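Local coordinates for 457aa long hypothetical protein (PDB 2CSU) that is of unknown function but is probably a CoA-binding protein related to succinyl-CoA ligases, with a Rossmann-type CoA-binding domain, a flavodoxin-like domain and a ligase-CoA domain, at residues K38-N43 / I61-D66; V152-Q157 / A205-I210. One frame throughout, in Å; residues are numbered along the deposited sequence.

Interaction 1 (K38-N43 / I61-D66); sequences KVYPVN and IPDEID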
loop_
_atom_site.group_PDB
_atom_site.type_symbol
_atom_site.label_atom_id
_atom_site.label_comp_id
_atom_site.label_asym_id
_atom_site.label_seq_id
_atom_site.Cartn_x
_atom_site.Cartn_y
_atom_site.Cartn_z
ATOM N N LYS A 38 -29.032 -23.756 -7.580
ATOM C CA LYS A 38 -28.987 -24.741 -6.506
ATOM C C LYS A 38 -27.601 -25.372 -6.354
ATOM O O LYS A 38 -26.906 -25.640 -7.321
ATOM C CB LYS A 38 -30.020 -25.823 -6.818
ATOM C CG LYS A 38 -31.457 -25.307 -6.702
ATOM C CD LYS A 38 -32.402 -25.984 -7.699
ATOM C CE LYS A 38 -33.560 -25.075 -8.124
ATOM N NZ LYS A 38 -34.712 -25.300 -7.254
ATOM N N VAL A 39 -27.206 -25.593 -5.102
ATOM C CA VAL A 39 -25.918 -26.188 -4.775
ATOM C C VAL A 39 -26.171 -27.474 -4.002
ATOM O O VAL A 39 -26.856 -27.456 -2.981
ATOM C CB VAL A 39 -25.084 -25.235 -3.895
ATOM C CG1 VAL A 39 -23.708 -25.836 -3.607
ATOM C CG2 VAL A 39 -24.954 -23.888 -4.592
ATOM N N TYR A 40 -25.622 -28.582 -4.497
ATOM C CA TYR A 40 -25.798 -29.891 -3.863
ATOM C C TYR A 40 -24.486 -30.456 -3.327
ATOM O O TYR A 40 -23.491 -30.492 -4.037
ATOM C CB TYR A 40 -26.364 -30.898 -4.873
ATOM C CG TYR A 40 -27.619 -30.454 -5.574
ATOM C CD1 TYR A 40 -28.880 -30.800 -5.082
ATOM C CD2 TYR A 40 -27.550 -29.669 -6.727
ATOM C CE1 TYR A 40 -30.041 -30.375 -5.726
ATOM C CE2 TYR A 40 -28.702 -29.239 -7.376
ATOM C CZ TYR A 40 -29.942 -29.594 -6.872
ATOM O OH TYR A 40 -31.083 -29.153 -7.511
ATOM N N PRO A 41 -24.471 -30.905 -2.067
ATOM C CA PRO A 41 -23.238 -31.466 -1.505
ATOM C C PRO A 41 -23.136 -32.953 -1.834
ATOM O O PRO A 41 -24.052 -33.729 -1.531
ATOM C CB PRO A 41 -23.409 -31.231 -0.013
ATOM C CG PRO A 41 -24.906 -31.454 0.173
ATOM C CD PRO A 41 -25.507 -30.732 -1.023
ATOM N N VAL A 42 -22.030 -33.354 -2.449
ATOM C CA VAL A 42 -21.825 -34.754 -2.805
ATOM C C VAL A 42 -20.701 -35.342 -1.989
ATOM O O VAL A 42 -19.545 -34.963 -2.150
ATOM C CB VAL A 42 -21.472 -34.935 -4.296
ATOM C CG1 VAL A 42 -21.038 -36.375 -4.555
ATOM C CG2 VAL A 42 -22.671 -34.582 -5.168
ATOM N N ASN A 43 -21.040 -36.279 -1.114
ATOM C CA ASN A 43 -20.072 -36.930 -0.236
ATOM C C ASN A 43 -20.386 -38.420 -0.071
ATOM O O ASN A 43 -21.532 -38.835 0.047
ATOM C CB ASN A 43 -20.088 -36.230 1.123
ATOM C CG ASN A 43 -18.924 -36.711 1.946
ATOM O OD1 ASN A 43 -18.811 -37.885 2.285
ATOM N ND2 ASN A 43 -18.008 -35.770 2.238
ATOM N N ILE A 61 -28.228 -36.864 -8.084
ATOM C CA ILE A 61 -28.916 -35.573 -8.035
ATOM C C ILE A 61 -30.046 -35.473 -9.080
ATOM O O ILE A 61 -29.825 -35.519 -10.281
ATOM C CB ILE A 61 -27.887 -34.462 -8.271
ATOM C CG1 ILE A 61 -26.809 -34.490 -7.188
ATOM C CG2 ILE A 61 -28.576 -33.085 -8.198
ATOM C CD1 ILE A 61 -25.777 -33.372 -7.369
ATOM N N PRO A 62 -31.292 -35.360 -8.570
ATOM C CA PRO A 62 -32.480 -35.270 -9.422
ATOM C C PRO A 62 -32.431 -34.107 -10.431
ATOM O O PRO A 62 -32.798 -34.234 -11.593
ATOM C CB PRO A 62 -33.695 -35.126 -8.501
ATOM C CG PRO A 62 -33.262 -35.555 -7.102
ATOM C CD PRO A 62 -31.683 -35.311 -7.171
ATOM N N ASP A 63 -32.011 -32.926 -9.943
ATOM C CA ASP A 63 -31.973 -31.747 -10.810
ATOM C C ASP A 63 -30.785 -31.790 -11.784
ATOM O O ASP A 63 -29.947 -32.680 -11.749
ATOM C CB ASP A 63 -31.873 -30.527 -9.892
ATOM C CG ASP A 63 -31.834 -29.240 -10.701
ATOM O OD1 ASP A 63 -32.750 -29.030 -11.495
ATOM O OD2 ASP A 63 -30.957 -28.422 -10.444
ATOM N N GLU A 64 -30.753 -30.813 -12.712
ATOM C CA GLU A 64 -29.649 -30.781 -13.668
ATOM C C GLU A 64 -28.418 -30.082 -13.087
ATOM O O GLU A 64 -28.513 -29.081 -12.388
ATOM C CB GLU A 64 -30.121 -30.055 -14.928
ATOM C CG GLU A 64 -30.011 -30.928 -16.180
ATOM C CD GLU A 64 -31.286 -31.723 -16.348
ATOM O OE1 GLU A 64 -32.304 -31.133 -16.683
ATOM O OE2 GLU A 64 -31.252 -32.933 -16.133
ATOM N N ILE A 65 -27.241 -30.668 -13.365
ATOM C CA ILE A 65 -25.992 -30.053 -12.939
ATOM C C ILE A 65 -25.173 -29.592 -14.152
ATOM O O ILE A 65 -24.926 -30.338 -15.089
ATOM C CB ILE A 65 -25.200 -31.097 -12.147
ATOM C CG1 ILE A 65 -26.012 -31.598 -10.948
ATOM C CG2 ILE A 65 -23.886 -30.487 -11.619
ATOM C CD1 ILE A 65 -26.320 -30.487 -9.936
ATOM N N ASP A 66 -24.796 -28.296 -14.143
ATOM C CA ASP A 66 -23.943 -27.803 -15.223
ATOM C C ASP A 66 -22.554 -27.394 -14.725
ATOM O O ASP A 66 -21.668 -27.043 -15.490
ATOM C CB ASP A 66 -24.636 -26.635 -15.947
ATOM C CG ASP A 66 -24.954 -25.505 -14.975
ATOM O OD1 ASP A 66 -25.101 -25.793 -13.787
ATOM O OD2 ASP A 66 -25.101 -24.368 -15.424
#

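Interaction 2 (V152-Q157 / A205-I210); sequences VAFISQ and AIALYI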
loop_
_atom_site.group_PDB
_atom_site.type_symbol
_atom_site.label_atom_id
_atom_site.label_comp_id
_atom_site.label_asym_id
_atom_site.label_seq_id
_atom_site.Cartn_x
_atom_site.Cartn_y
_atom_site.Cartn_z
ATOM N N VAL A 152 -13.439 -5.559 -12.223
ATOM C CA VAL A 152 -12.200 -6.100 -12.768
ATOM C C VAL A 152 -12.168 -7.634 -12.708
ATOM O O VAL A 152 -12.316 -8.242 -11.659
ATOM C CB VAL A 152 -11.024 -5.549 -11.975
ATOM C CG1 VAL A 152 -9.785 -6.388 -12.283
ATOM C CG2 VAL A 152 -10.761 -4.108 -12.370
ATOM N N ALA A 153 -12.004 -8.297 -13.845
ATOM C CA ALA A 153 -11.950 -9.749 -13.872
ATOM C C ALA A 153 -10.484 -10.102 -13.660
ATOM O O ALA A 153 -9.619 -9.661 -14.419
ATOM C CB ALA A 153 -12.441 -10.264 -15.217
ATOM N N PHE A 154 -10.199 -10.895 -12.638
ATOM C CA PHE A 154 -8.816 -11.245 -12.342
ATOM C C PHE A 154 -8.512 -12.724 -12.558
ATOM O O PHE A 154 -9.163 -13.593 -11.979
ATOM C CB PHE A 154 -8.499 -10.826 -10.895
ATOM C CG PHE A 154 -7.130 -11.234 -10.405
ATOM C CD1 PHE A 154 -5.995 -11.078 -11.206
ATOM C CD2 PHE A 154 -6.969 -11.713 -9.110
ATOM C CE1 PHE A 154 -4.717 -11.390 -10.716
ATOM C CE2 PHE A 154 -5.701 -12.026 -8.611
ATOM C CZ PHE A 154 -4.571 -11.859 -9.424
ATOM N N ILE A 155 -7.539 -12.995 -13.424
ATOM C CA ILE A 155 -7.108 -14.359 -13.725
ATOM C C ILE A 155 -5.687 -14.556 -13.207
ATOM O O ILE A 155 -4.745 -13.891 -13.646
ATOM C CB ILE A 155 -7.098 -14.650 -15.241
ATOM C CG1 ILE A 155 -8.487 -14.428 -15.837
ATOM C CG2 ILE A 155 -6.668 -16.106 -15.485
ATOM C CD1 ILE A 155 -8.543 -14.617 -17.361
ATOM N N SER A 156 -5.526 -15.477 -12.274
ATOM C CA SER A 156 -4.204 -15.703 -11.732
ATOM C C SER A 156 -3.700 -17.126 -11.894
ATOM O O SER A 156 -4.403 -18.093 -11.594
ATOM C CB SER A 156 -4.157 -15.307 -10.260
ATOM O OG SER A 156 -2.899 -15.655 -9.721
ATOM N N GLN A 157 -2.468 -17.237 -12.377
ATOM C CA GLN A 157 -1.850 -18.531 -12.576
ATOM C C GLN A 157 -1.220 -18.994 -11.260
ATOM O O GLN A 157 -0.691 -20.084 -11.170
ATOM C CB GLN A 157 -0.813 -18.430 -13.701
ATOM C CG GLN A 157 -0.386 -19.751 -14.317
ATOM C CD GLN A 157 0.307 -19.564 -15.668
ATOM O OE1 GLN A 157 0.847 -18.491 -15.961
ATOM N NE2 GLN A 157 0.295 -20.613 -16.489
ATOM N N ALA A 205 -12.616 -4.621 -17.204
ATOM C CA ALA A 205 -11.206 -4.841 -17.504
ATOM C C ALA A 205 -10.742 -6.227 -17.048
ATOM O O ALA A 205 -11.365 -6.889 -16.228
ATOM C CB ALA A 205 -10.395 -3.761 -16.789
ATOM N N ILE A 206 -9.623 -6.677 -17.647
ATOM C CA ILE A 206 -9.069 -7.973 -17.271
ATOM C C ILE A 206 -7.648 -7.838 -16.722
ATOM O O ILE A 206 -6.777 -7.227 -17.326
ATOM C CB ILE A 206 -9.062 -8.870 -18.510
ATOM C CG1 ILE A 206 -10.449 -8.892 -19.159
ATOM C CG2 ILE A 206 -8.708 -10.313 -18.105
ATOM C CD1 ILE A 206 -10.420 -9.470 -20.574
ATOM N N ALA A 207 -7.421 -8.369 -15.526
ATOM C CA ALA A 207 -6.115 -8.298 -14.894
ATOM C C ALA A 207 -5.563 -9.709 -14.958
ATOM O O ALA A 207 -6.296 -10.670 -14.708
ATOM C CB ALA A 207 -6.248 -7.837 -13.440
ATOM N N LEU A 208 -4.286 -9.842 -15.309
ATOM C CA LEU A 208 -3.692 -11.168 -15.414
ATOM C C LEU A 208 -2.398 -11.312 -14.631
ATOM O O LEU A 208 -1.566 -10.414 -14.640
ATOM C CB LEU A 208 -3.382 -11.506 -16.883
ATOM C CG LEU A 208 -4.457 -11.586 -17.979
ATOM C CD1 LEU A 208 -3.775 -11.885 -19.321
ATOM C CD2 LEU A 208 -5.468 -12.678 -17.660
ATOM N N TYR A 209 -2.248 -12.433 -13.928
ATOM C CA TYR A 209 -0.988 -12.720 -13.251
ATOM C C TYR A 209 -0.485 -13.928 -14.023
ATOM O O TYR A 209 -0.966 -15.045 -13.828
ATOM C CB TYR A 209 -1.137 -13.120 -11.788
ATOM C CG TYR A 209 0.213 -13.563 -11.229
ATOM C CD1 TYR A 209 1.215 -12.630 -10.970
ATOM C CD2 TYR A 209 0.507 -14.913 -11.033
ATOM C CE1 TYR A 209 2.478 -13.013 -10.529
ATOM C CE2 TYR A 209 1.779 -15.320 -10.589
ATOM C CZ TYR A 209 2.759 -14.355 -10.339
ATOM O OH TYR A 209 4.015 -14.714 -9.907
ATOM N N ILE A 210 0.482 -13.696 -14.901
ATOM C CA ILE A 210 1.020 -14.754 -15.740
ATOM C C ILE A 210 2.383 -15.290 -15.346
ATOM O O ILE A 210 3.316 -14.535 -15.076
ATOM C CB ILE A 210 1.144 -14.288 -17.211
ATOM C CG1 ILE A 210 -0.210 -13.797 -17.727
ATOM C CG2 ILE A 210 1.684 -15.422 -18.066
ATOM C CD1 ILE A 210 -0.109 -12.930 -18.955
#

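Interaction 1 (K38-N43 / I61-D66)
Tyr40 lies against Ile61, Asp63 and Ile65 in a mainly apolar side-chain contact between strand 38-42, at one edge of the Rossmann-type sheet, and the loop that leads into strand 67-70. Ile61 supplies two branches. Its CG2 sits over the centre of the Tyr40 ring, 3.6 Å from the centroid and only 3° off the ring normal, a CH-pi contact over the face. Its other branch runs extended to CD1, with CG1 beside the backbone N (chi1 -61°), and reaches Tyr40 CB at 3.6 Å. The same methyl continues to Val42 CG2 at 4.0 Å, so one isoleucine spans two side chains of the strand. Ile65 adds its CD1 obliquely at Tyr40 CD2, 3.5 Å away, and also touches Ala12 of the neighbouring strand 10-14. At the polar end Tyr40 OH gives a weak hydrogen bond to Asp63 OD2, 3.0 Å long, though the hydroxyl position is uncertain. Lys38 NZ stays 5.8 Å from Asp63 OD2, without forming a salt bridge. On the loop side, Lys87 NZ donates a hydrogen bond to Ile61 O. The chemistry implies a contact carried by ring-to-methyl packing, with opposite charges of Lys38 and Asp63 that probably attract each other weakly.

Interaction 2 (V152-Q157 / A205-I210)
Val152-Ser156 and Ala205-Tyr209 pair as neighbouring parallel strands, their segment axes 4.6 Å apart and 21° from exact alignment. Backbone bonds come first: Ala153 and Ile155 each use N and O to bridge two residues of the partner strand, from Ala153 N to Ala205 O (2.8 Å) through to Tyr209 N and Ile155 O (2.9 Å). Gln157 N extends the ladder to Tyr209 O at 3.0 Å. CA-H...O contacts run between these bonds, as from Ile206 CA to Ala153 O.

Apolar packing divides between the two faces. On one, Leu208 CD2 lies against Ile155 CB at 3.5 Å, the two side chains pointing the same way, and Phe190 of helix 190-197 covers both. On the other, Phe154 turns its CG anti to the backbone N (chi1 175°), bringing CD1 to Ala207 CB at 3.9 Å, while CE1 approaches Tyr209 CB; Met279 of helix 276-283 packs on Phe154 and Ala207.

Polar side chains gather at the C-terminal ends. Ser156 OG, 3.7 Å from Tyr209 CB, bonds to Ser158 O; Gln157 OE1 accepts from Glu211 N and Gly212 N. Parallel strands layered between helices are typical of a flavodoxin-like alpha/beta domain.

Overall arrangement
Interaction 1 comes first along the chain, in the CoA-binding domain; interaction 2 follows, in the succinyl-CoA ligase-like flavodoxin domain. Their centres are 29 Å apart and their nearest atoms about 18 Å, so they do not touch. Nor do they share a sheet. The first lies at the margin of the five-stranded parallel sheet, about 30 Å from the centre of the chain; the second lies inside the following mixed sheet, where strand 152-156 runs between 175-181 and 205-210, only about 7 Å from that centre. Together they illustrate a modular chain whose successive alpha/beta units have their own sheets.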